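Long-range contact in uncharacterized conserved protein (Thermotoga maritima, PDB 2ZBV), which probably acts on S-adenosyl-L-methionine, as a member of the SAM hydrolase / SAM-dependent halogenase family, and binds adenosine between its subunits: residues 57-68 / 84-95. Numbering follows the deposited sequence.
Sequences FPPSTVFLVVVD and NDQYFVAPDNGV. With ADN (adenosine), chain D.
F63 and F88 pair in register on neighbouring parallel strands, 62-66 and 87-91, in the middle of the mixed six-stranded sheet of the N-terminal domain. Their ring planes are only 8° apart but strongly offset, with little overlap, CE1 of F88 coming 3.3 Å from CD2 of F63. Both project from one face of the sheet with like side-chain torsions, CG anti to the carbonyl carbon (chi1 -67° in F63), and the rings therefore run the same way. The edge of F63 also meets Q86, whose amide stands at 72° to the ring, with CD 3.6 Å from CE2 of F63. The extended Q86 chain brings NE2 to the turn at P58-T61, where it makes a weak 3.4 Å bond to O of P58 and a further hydrogen bond to S54 O at the end of helix 43-54. On the other face of the sheet, V62 CG1 packs against V89 CG2, and L64 and V89 both touch F132 of helix 127-140. Four parallel-ladder bonds run from T61 O-Y87 N to V89 O-V65 N. At the last rung, V65 CG1 packs on V95 CG2 at 3.6 Å, and V65 also touches L50 of helix 43-54. The C-terminal end of strand 62-66 opens into the adenosine pocket, where D68 N donates to O3' of the nucleoside. D68 OD1 comes 3.4 Å from CB of P91, and OD2 forms a salt bridge with R75. N93, in an Asx turn, donates from ND2 to O of V67 at 2.8 Å, almost exactly in its own amide plane, and the same ND2 reaches a water that donates to D68 OD1.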
loop_
_atom_site.group_PDB
_atom_site.type_symbol
_atom_site.label_atom_id
_atom_site.label_comp_id
_atom_site.label_asym_id
_atom_site.label_seq_id
_atom_site.Cartn_x
_atom_site.Cartn_y
_atom_site.Cartn_z
ATOM N N PHE A 57 5.552 -7.735 17.493
ATOM C CA PHE A 57 6.746 -6.886 17.458
ATOM C C PHE A 57 7.530 -7.183 18.736
ATOM O O PHE A 57 6.947 -7.489 19.772
ATOM C CB PHE A 57 6.363 -5.402 17.402
ATOM C CG PHE A 57 6.006 -4.916 16.022
ATOM C CD1 PHE A 57 6.923 -4.190 15.271
ATOM C CD2 PHE A 57 4.754 -5.186 15.475
ATOM C CE1 PHE A 57 6.605 -3.733 13.992
ATOM C CE2 PHE A 57 4.420 -4.736 14.193
ATOM C CZ PHE A 57 5.349 -4.005 13.447
ATOM N N PRO A 58 8.866 -7.096 18.679
ATOM C CA PRO A 58 9.691 -7.373 19.857
ATOM C C PRO A 58 9.717 -6.256 20.894
ATOM O O PRO A 58 9.256 -5.141 20.640
ATOM C CB PRO A 58 11.068 -7.616 19.249
ATOM C CG PRO A 58 11.097 -6.603 18.137
ATOM C CD PRO A 58 9.708 -6.777 17.510
ATOM N N PRO A 59 10.236 -6.555 22.098
ATOM C CA PRO A 59 10.300 -5.514 23.129
ATOM C C PRO A 59 11.226 -4.427 22.600
ATOM O O PRO A 59 12.078 -4.707 21.761
ATOM C CB PRO A 59 10.887 -6.252 24.334
ATOM C CG PRO A 59 11.712 -7.332 23.703
ATOM C CD PRO A 59 10.808 -7.819 22.590
ATOM N N SER A 60 11.041 -3.198 23.077
ATOM C CA SER A 60 11.839 -2.041 22.661
ATOM C C SER A 60 11.378 -1.415 21.351
ATOM O O SER A 60 11.958 -0.436 20.889
ATOM C CB SER A 60 13.324 -2.402 22.549
ATOM O OG SER A 60 13.882 -2.622 23.834
ATOM N N THR A 61 10.342 -1.988 20.749
ATOM C CA THR A 61 9.804 -1.453 19.508
ATOM C C THR A 61 9.134 -0.132 19.854
ATOM O O THR A 61 8.518 -0.007 20.908
ATOM C CB THR A 61 8.719 -2.378 18.902
ATOM O OG1 THR A 61 9.285 -3.656 18.582
ATOM C CG2 THR A 61 8.134 -1.754 17.642
ATOM N N VAL A 62 9.278 0.849 18.969
ATOM C CA VAL A 62 8.648 2.152 19.147
ATOM C C VAL A 62 7.505 2.223 18.131
ATOM O O VAL A 62 7.724 2.057 16.938
ATOM C CB VAL A 62 9.629 3.313 18.860
ATOM C CG1 VAL A 62 8.878 4.637 18.894
ATOM C CG2 VAL A 62 10.757 3.328 19.902
ATOM N N PHE A 63 6.291 2.460 18.611
ATOM C CA PHE A 63 5.129 2.543 17.736
ATOM C C PHE A 63 4.704 3.987 17.482
ATOM O O PHE A 63 4.509 4.764 18.415
ATOM C CB PHE A 63 3.958 1.768 18.349
ATOM C CG PHE A 63 4.176 0.277 18.401
ATOM C CD1 PHE A 63 3.818 -0.532 17.325
ATOM C CD2 PHE A 63 4.740 -0.318 19.530
ATOM C CE1 PHE A 63 4.015 -1.922 17.368
ATOM C CE2 PHE A 63 4.943 -1.709 19.586
ATOM C CZ PHE A 63 4.577 -2.508 18.496
ATOM N N LEU A 64 4.576 4.340 16.211
ATOM C CA LEU A 64 4.147 5.680 15.818
ATOM C C LEU A 64 2.680 5.522 15.439
ATOM O O LEU A 64 2.370 4.989 14.381
ATOM C CB LEU A 64 4.969 6.152 14.627
ATOM C CG LEU A 64 4.606 7.486 13.966
ATOM C CD1 LEU A 64 4.559 8.617 14.986
ATOM C CD2 LEU A 64 5.656 7.761 12.898
ATOM N N VAL A 65 1.788 5.966 16.320
ATOM C CA VAL A 65 0.358 5.802 16.101
ATOM C C VAL A 65 -0.339 7.145 15.953
ATOM O O VAL A 65 -0.499 7.879 16.925
ATOM C CB VAL A 65 -0.275 5.030 17.277
ATOM C CG1 VAL A 65 -1.721 4.649 16.948
ATOM C CG2 VAL A 65 0.567 3.798 17.589
ATOM N N VAL A 66 -0.769 7.450 14.736
ATOM C CA VAL A 66 -1.412 8.723 14.483
ATOM C C VAL A 66 -2.774 8.681 13.792
ATOM O O VAL A 66 -2.872 8.678 12.562
ATOM C CB VAL A 66 -0.477 9.663 13.670
ATOM C CG1 VAL A 66 -1.077 11.063 13.599
ATOM C CG2 VAL A 66 0.903 9.725 14.321
ATOM N N VAL A 67 -3.814 8.631 14.618
ATOM C CA VAL A 67 -5.220 8.692 14.197
ATOM C C VAL A 67 -5.539 9.827 15.158
ATOM O O VAL A 67 -5.830 9.614 16.340
ATOM C CB VAL A 67 -5.990 7.418 14.557
ATOM C CG1 VAL A 67 -7.444 7.547 14.101
ATOM C CG2 VAL A 67 -5.332 6.219 13.884
ATOM N N ASP A 68 -5.468 11.041 14.633
ATOM C CA ASP A 68 -5.569 12.230 15.462
ATOM C C ASP A 68 -6.540 13.320 14.992
ATOM O O ASP A 68 -6.121 14.375 14.530
ATOM C CB ASP A 68 -4.124 12.748 15.555
ATOM C CG ASP A 68 -3.937 13.863 16.538
ATOM O OD1 ASP A 68 -4.774 14.030 17.451
ATOM O OD2 ASP A 68 -2.908 14.557 16.392
ATOM N N ASN A 84 5.591 -4.297 29.063
ATOM C CA ASN A 84 6.200 -5.354 28.260
ATOM C C ASN A 84 7.356 -4.742 27.474
ATOM O O ASN A 84 7.863 -5.325 26.517
ATOM C CB ASN A 84 5.166 -5.990 27.313
ATOM C CG ASN A 84 4.646 -5.017 26.277
ATOM O OD1 ASN A 84 4.417 -3.850 26.579
ATOM N ND2 ASN A 84 4.443 -5.498 25.051
ATOM N N ASP A 85 7.756 -3.544 27.894
ATOM C CA ASP A 85 8.870 -2.826 27.290
ATOM C C ASP A 85 8.695 -2.319 25.867
ATOM O O ASP A 85 9.638 -2.351 25.079
ATOM C CB ASP A 85 10.137 -3.679 27.360
ATOM C CG ASP A 85 10.691 -3.776 28.764
ATOM O OD1 ASP A 85 11.568 -4.640 28.999
ATOM O OD2 ASP A 85 10.255 -2.982 29.631
ATOM N N GLN A 86 7.498 -1.854 25.530
ATOM C CA GLN A 86 7.271 -1.296 24.200
ATOM C C GLN A 86 6.923 0.184 24.347
ATOM O O GLN A 86 6.397 0.608 25.379
ATOM C CB GLN A 86 6.149 -2.040 23.470
ATOM C CG GLN A 86 6.524 -3.458 23.078
ATOM C CD GLN A 86 5.479 -4.112 22.200
ATOM O OE1 GLN A 86 4.284 -3.972 22.440
ATOM N NE2 GLN A 86 5.929 -4.846 21.183
ATOM N N TYR A 87 7.206 0.962 23.309
ATOM C CA TYR A 87 6.943 2.397 23.349
ATOM C C TYR A 87 5.894 2.841 22.332
ATOM O O TYR A 87 5.875 2.353 21.200
ATOM C CB TYR A 87 8.251 3.150 23.124
ATOM C CG TYR A 87 9.297 2.828 24.169
ATOM C CD1 TYR A 87 9.288 3.466 25.412
ATOM C CD2 TYR A 87 10.274 1.860 23.933
ATOM C CE1 TYR A 87 10.230 3.148 26.398
ATOM C CE2 TYR A 87 11.220 1.531 24.911
ATOM C CZ TYR A 87 11.191 2.180 26.141
ATOM O OH TYR A 87 12.113 1.856 27.115
ATOM N N PHE A 88 5.033 3.772 22.750
ATOM C CA PHE A 88 3.960 4.289 21.897
ATOM C C PHE A 88 3.918 5.806 21.854
ATOM O O PHE A 88 3.678 6.460 22.869
ATOM C CB PHE A 88 2.609 3.776 22.383
ATOM C CG PHE A 88 2.515 2.282 22.425
ATOM C CD1 PHE A 88 2.017 1.570 21.335
ATOM C CD2 PHE A 88 2.981 1.577 23.532
ATOM C CE1 PHE A 88 1.988 0.170 21.346
ATOM C CE2 PHE A 88 2.956 0.175 23.553
ATOM C CZ PHE A 88 2.460 -0.527 22.459
ATOM N N VAL A 89 4.155 6.347 20.665
ATOM C CA VAL A 89 4.130 7.779 20.418
ATOM C C VAL A 89 2.768 8.060 19.783
ATOM O O VAL A 89 2.502 7.622 18.659
ATOM C CB VAL A 89 5.248 8.167 19.441
ATOM C CG1 VAL A 89 5.217 9.673 19.168
ATOM C CG2 VAL A 89 6.592 7.732 20.016
ATOM N N ALA A 90 1.907 8.782 20.497
ATOM C CA ALA A 90 0.568 9.049 19.989
ATOM C C ALA A 90 -0.184 10.180 20.688
ATOM O O ALA A 90 0.256 10.707 21.714
ATOM C CB ALA A 90 -0.259 7.776 20.089
ATOM N N PRO A 91 -1.331 10.580 20.119
ATOM C CA PRO A 91 -2.119 11.644 20.739
ATOM C C PRO A 91 -2.860 11.027 21.918
ATOM O O PRO A 91 -3.165 9.829 21.910
ATOM C CB PRO A 91 -3.065 12.073 19.617
ATOM C CG PRO A 91 -3.263 10.802 18.839
ATOM C CD PRO A 91 -1.847 10.265 18.772
ATOM N N ASP A 92 -3.137 11.835 22.933
ATOM C CA ASP A 92 -3.849 11.361 24.115
ATOM C C ASP A 92 -5.361 11.374 23.844
ATOM O O ASP A 92 -6.104 12.129 24.471
ATOM C CB ASP A 92 -3.505 12.263 25.315
ATOM C CG ASP A 92 -4.216 11.845 26.589
ATOM O OD1 ASP A 92 -4.309 10.625 26.853
ATOM O OD2 ASP A 92 -4.676 12.736 27.334
ATOM N N ASN A 93 -5.811 10.538 22.911
ATOM C CA ASN A 93 -7.232 10.487 22.565
ATOM C C ASN A 93 -7.872 9.118 22.765
ATOM O O ASN A 93 -8.983 8.878 22.294
ATOM C CB ASN A 93 -7.436 10.922 21.112
ATOM C CG ASN A 93 -6.718 10.011 20.126
ATOM O OD1 ASN A 93 -6.221 8.943 20.499
ATOM N ND2 ASN A 93 -6.661 10.428 18.868
ATOM N N GLY A 94 -7.173 8.217 23.448
ATOM C CA GLY A 94 -7.731 6.899 23.686
ATOM C C GLY A 94 -7.252 5.805 22.742
ATOM O O GLY A 94 -7.577 4.637 22.949
ATOM N N VAL A 95 -6.486 6.158 21.710
ATOM C CA VAL A 95 -6.003 5.141 20.777
ATOM C C VAL A 95 -5.114 4.087 21.466
ATOM O O VAL A 95 -5.046 2.935 21.025
ATOM C CB VAL A 95 -5.254 5.782 19.562
ATOM C CG1 VAL A 95 -3.926 6.429 19.998
ATOM C CG2 VAL A 95 -5.014 4.719 18.493
HETATM O "O5'" ADN D . -2.561 15.274 11.427
HETATM C "C5'" ADN D . -3.034 14.017 10.930
HETATM C "C4'" ADN D . -4.446 13.764 11.453
HETATM O "O4'" ADN D . -5.394 14.773 10.991
HETATM C "C3'" ADN D . -5.026 12.407 10.990
HETATM O "O3'" ADN D . -4.716 11.377 11.927
HETATM C "C2'" ADN D . -6.538 12.700 10.864
HETATM O "O2'" ADN D . -7.308 11.892 11.754
HETATM C "C1'" ADN D . -6.700 14.186 11.173
HETATM N N9 ADN D . -7.674 14.791 10.248
HETATM C C8 ADN D . -7.505 14.971 8.891
HETATM N N7 ADN D . -8.557 15.526 8.373
HETATM C C5 ADN D . -9.471 15.740 9.345
HETATM C C6 ADN D . -10.780 16.296 9.386
HETATM N N6 ADN D . -11.382 16.774 8.229
HETATM N N1 ADN D . -11.420 16.349 10.576
HETATM C C2 ADN D . -10.853 15.893 11.711
HETATM N N3 ADN D . -9.626 15.364 11.715
HETATM C C4 ADN D . -8.912 15.269 10.571
HETATM O O HOH W 1 -6.961 13.186 18.342
#